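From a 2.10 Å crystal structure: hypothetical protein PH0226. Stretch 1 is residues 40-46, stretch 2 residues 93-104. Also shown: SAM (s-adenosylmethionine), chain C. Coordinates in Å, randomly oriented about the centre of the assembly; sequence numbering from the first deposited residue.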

# COMPACT_ATOMS: atom_id res chain seq x y z
N GLY A 40 -7.66 -23.08 9.00
CA GLY A 40 -8.50 -23.29 10.17
C GLY A 40 -9.40 -22.11 10.47
O GLY A 40 -9.64 -21.26 9.61
N LYS A 41 -9.89 -22.04 11.70
CA LYS A 41 -10.77 -20.96 12.12
C LYS A 41 -9.92 -19.82 12.70
O LYS A 41 -9.20 -20.00 13.68
N VAL A 42 -10.01 -18.64 12.08
CA VAL A 42 -9.23 -17.49 12.52
C VAL A 42 -10.04 -16.35 13.12
O VAL A 42 -11.14 -16.04 12.65
N LEU A 43 -9.50 -15.73 14.17
CA LEU A 43 -10.15 -14.60 14.81
C LEU A 43 -9.28 -13.35 14.60
O LEU A 43 -8.13 -13.31 15.03
N ASP A 44 -9.84 -12.35 13.92
CA ASP A 44 -9.12 -11.11 13.67
C ASP A 44 -9.53 -10.14 14.79
O ASP A 44 -10.50 -9.40 14.66
N LEU A 45 -8.77 -10.15 15.88
CA LEU A 45 -9.07 -9.31 17.03
C LEU A 45 -8.65 -7.86 16.76
O LEU A 45 -7.49 -7.58 16.44
N ALA A 46 -9.61 -6.95 16.91
CA ALA A 46 -9.39 -5.53 16.63
C ALA A 46 -9.07 -5.48 15.12
O ALA A 46 -8.01 -5.01 14.72
N ASP A 93 -15.59 -6.49 22.27
CA ASP A 93 -14.46 -5.99 23.05
C ASP A 93 -13.41 -7.08 23.23
O ASP A 93 -13.69 -8.14 23.79
N ALA A 94 -12.20 -6.81 22.75
CA ALA A 94 -11.10 -7.76 22.82
C ALA A 94 -10.78 -8.14 24.26
O ALA A 94 -10.23 -9.21 24.51
N ARG A 95 -11.11 -7.25 25.19
CA ARG A 95 -10.86 -7.48 26.61
C ARG A 95 -11.82 -8.50 27.21
O ARG A 95 -11.54 -9.09 28.26
N LYS A 96 -12.95 -8.72 26.54
CA LYS A 96 -13.94 -9.69 27.01
C LYS A 96 -14.82 -10.20 25.87
O LYS A 96 -15.89 -9.66 25.61
N LEU A 97 -14.35 -11.26 25.22
CA LEU A 97 -15.05 -11.87 24.10
C LEU A 97 -16.12 -12.84 24.57
O LEU A 97 -15.99 -13.46 25.62
N SER A 98 -17.18 -12.97 23.77
CA SER A 98 -18.29 -13.85 24.11
C SER A 98 -18.16 -15.26 23.53
O SER A 98 -19.02 -16.10 23.76
N PHE A 99 -17.09 -15.51 22.77
CA PHE A 99 -16.90 -16.83 22.18
C PHE A 99 -16.66 -17.89 23.25
O PHE A 99 -16.23 -17.57 24.36
N GLU A 100 -16.95 -19.14 22.92
CA GLU A 100 -16.76 -20.24 23.84
C GLU A 100 -15.26 -20.51 23.93
O GLU A 100 -14.49 -20.00 23.11
N ASP A 101 -14.86 -21.30 24.91
CA ASP A 101 -13.46 -21.64 25.10
C ASP A 101 -12.98 -22.54 23.96
O ASP A 101 -13.76 -23.31 23.39
N LYS A 102 -11.70 -22.42 23.62
CA LYS A 102 -11.11 -23.24 22.57
C LYS A 102 -11.93 -23.20 21.28
O LYS A 102 -12.27 -24.24 20.72
N THR A 103 -12.23 -22.01 20.79
CA THR A 103 -13.01 -21.87 19.57
C THR A 103 -12.15 -21.67 18.33
O THR A 103 -12.54 -22.07 17.23
N PHE A 104 -10.98 -21.07 18.48
CA PHE A 104 -10.14 -20.78 17.32
C PHE A 104 -8.83 -21.54 17.16
O PHE A 104 -8.24 -22.02 18.13

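Which side chains of the strand reach the second stretch? Strand 41-45 alternates: Lys41, Leu43 and Leu45 point their CA-to-CB bonds toward it, while Val42 points away. All three inward residues have chi1 near t, and the two leucines share a chi2 near p. No hydrogen bond crosses between the stretches, so the fit rests on shape.

What fills the space around Leu43? This side chain meets three neighbours. Its CB sits over the face of the Phe104 ring, 3.6 Å from the ring centroid and only 9° off the normal, a CH-pi contact. Further out, Leu43 CD1 lies 3.7 Å from Phe99 CE2, and Leu43 CD2 lies 3.9 Å from Leu97 CD1 while also staying within 4.3 Å of Phe99 CE2. The two phenylalanines, both m at chi1, and Leu97 (m, t) thus form a hollow into which Leu43 projects as the bump.

How do the ends of the strand fit? Leu45 CD1 fits into a notch formed by two methyls, 3.5 Å from Ala94 CB and 3.7 Å from Leu97 CD2. At the other end, Lys41 is extended, t at all four chi angles, and its aliphatic part runs past Phe104, with Lys41 CG 3.8 Å from Phe104 CD1, and on to Thr103, where Lys41 CD comes 3.6 Å from Thr103 O.

Where do the polar groups and the ligand enter? S-adenosylmethionine touches both stretches. Its N donates to Ala46 O (2.7 Å), its N6 donates to Asp93 OD1 (2.8 Å), and Ala94 N donates to its N1 (2.8 Å), so the adenine edge is read by neighbouring residues. Asp93 is braced by Arg95: a salt bridge joins Arg95 NH2 to Asp93 OD2 at 2.6 Å, and Arg95 N donates to Asp93 OD1 at 2.8 Å.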

# COMPACT_ATOMS: atom_id res chain seq x y z
CB LYS A 41 -11.74 -21.48 13.17
CG LYS A 41 -12.99 -20.65 13.34
CD LYS A 41 -14.07 -21.48 14.03
CE LYS A 41 -15.40 -20.75 14.08
NZ LYS A 41 -16.50 -21.66 14.51
CB VAL A 42 -8.40 -16.91 11.35
CG1 VAL A 42 -7.47 -15.83 11.87
CG2 VAL A 42 -7.61 -18.02 10.67
CB LEU A 43 -10.33 -14.84 16.31
CG LEU A 43 -10.79 -13.59 17.08
CD1 LEU A 43 -12.20 -13.22 16.64
CD2 LEU A 43 -10.76 -13.84 18.59
CB ASP A 44 -9.52 -10.53 12.30
CG ASP A 44 -8.60 -9.40 11.85
OD1 ASP A 44 -7.79 -8.93 12.68
OD2 ASP A 44 -8.69 -8.98 10.68
CB LEU A 45 -8.36 -9.87 18.27
CG LEU A 45 -8.88 -9.41 19.63
CD1 LEU A 45 -10.40 -9.58 19.69
CD2 LEU A 45 -8.21 -10.23 20.72
CB ALA A 46 -8.21 -4.99 17.46
CB ASP A 93 -14.96 -5.54 24.42
CG ASP A 93 -13.90 -4.79 25.21
OD1 ASP A 93 -12.69 -4.95 24.94
OD2 ASP A 93 -14.28 -4.04 26.13
CB ALA A 94 -9.85 -7.18 22.15
CB ARG A 95 -10.95 -6.16 27.38
CG ARG A 95 -9.89 -5.13 26.98
CD ARG A 95 -10.18 -3.77 27.58
NE ARG A 95 -11.52 -3.31 27.25
CZ ARG A 95 -12.09 -2.21 27.73
NH1 ARG A 95 -11.44 -1.42 28.58
NH2 ARG A 95 -13.33 -1.91 27.36
CB LYS A 96 -14.83 -9.07 28.10
CG LYS A 96 -15.81 -10.07 28.71
CD LYS A 96 -15.05 -11.29 29.25
CE LYS A 96 -16.00 -12.43 29.65
NZ LYS A 96 -16.76 -12.96 28.48
CB LEU A 97 -14.05 -12.62 23.22
CG LEU A 97 -12.86 -11.79 22.72
CD1 LEU A 97 -11.79 -12.73 22.18
CD2 LEU A 97 -13.32 -10.80 21.66
CB SER A 98 -19.61 -13.25 23.61
OG SER A 98 -19.67 -13.30 22.20
CB PHE A 99 -15.70 -16.83 21.22
CG PHE A 99 -15.83 -15.87 20.08
CD1 PHE A 99 -16.87 -15.99 19.16
CD2 PHE A 99 -14.92 -14.83 19.93
CE1 PHE A 99 -17.01 -15.08 18.11
CE2 PHE A 99 -15.04 -13.92 18.88
CZ PHE A 99 -16.09 -14.04 17.97
CB GLU A 100 -17.46 -21.50 23.33
CG GLU A 100 -18.95 -21.32 23.07
CD GLU A 100 -19.71 -21.00 24.34
OE1 GLU A 100 -19.90 -21.92 25.16
OE2 GLU A 100 -20.13 -19.84 24.51
CB ASP A 101 -13.27 -22.35 26.44
CG ASP A 101 -13.93 -21.61 27.58
OD1 ASP A 101 -13.74 -20.38 27.68
OD2 ASP A 101 -14.64 -22.24 28.39
CB LYS A 102 -10.99 -24.69 23.05
CG LYS A 102 -10.10 -24.85 24.27
CD LYS A 102 -10.17 -26.27 24.82
CE LYS A 102 -9.12 -26.49 25.89
NZ LYS A 102 -9.17 -25.42 26.92
CB THR A 103 -14.00 -20.69 19.68
OG1 THR A 103 -15.04 -21.02 20.61
CG2 THR A 103 -14.60 -20.36 18.32
CB PHE A 104 -9.86 -19.28 17.27
CG PHE A 104 -11.10 -18.44 17.21
CD1 PHE A 104 -11.73 -18.18 16.00
CD2 PHE A 104 -11.67 -17.95 18.39
CE1 PHE A 104 -12.91 -17.43 15.95
CE2 PHE A 104 -12.86 -17.20 18.35
CZ PHE A 104 -13.48 -16.95 17.12
N SAM C . -5.96 -4.94 12.97
CA SAM C . -6.27 -3.65 12.30
C SAM C . -5.42 -3.52 11.04
O SAM C . -5.95 -3.01 10.03
OXT SAM C . -4.23 -3.94 11.13
CB SAM C . -5.92 -2.54 13.25
CG SAM C . -6.65 -1.32 13.01
SD SAM C . -6.24 0.06 14.15
CE SAM C . -4.61 0.39 13.91
C5' SAM C . -6.61 -0.58 15.79
C4' SAM C . -8.13 -1.04 16.08
O4' SAM C . -8.23 -1.54 17.46
C3' SAM C . -9.13 0.10 16.07
O3' SAM C . -9.90 -0.31 14.83
C2' SAM C . -10.09 -0.03 17.20
O2' SAM C . -11.47 0.17 17.09
C1' SAM C . -9.60 -1.40 17.79
N9 SAM C . -9.80 -1.50 19.24
C8 SAM C . -9.43 -0.66 20.30
N7 SAM C . -9.80 -1.11 21.48
C5 SAM C . -10.44 -2.28 21.21
C6 SAM C . -11.09 -3.30 22.04
N6 SAM C . -11.17 -3.20 23.37
N1 SAM C . -11.67 -4.43 21.42
C2 SAM C . -11.61 -4.56 20.05
N3 SAM C . -11.03 -3.68 19.20
C4 SAM C . -10.45 -2.55 19.83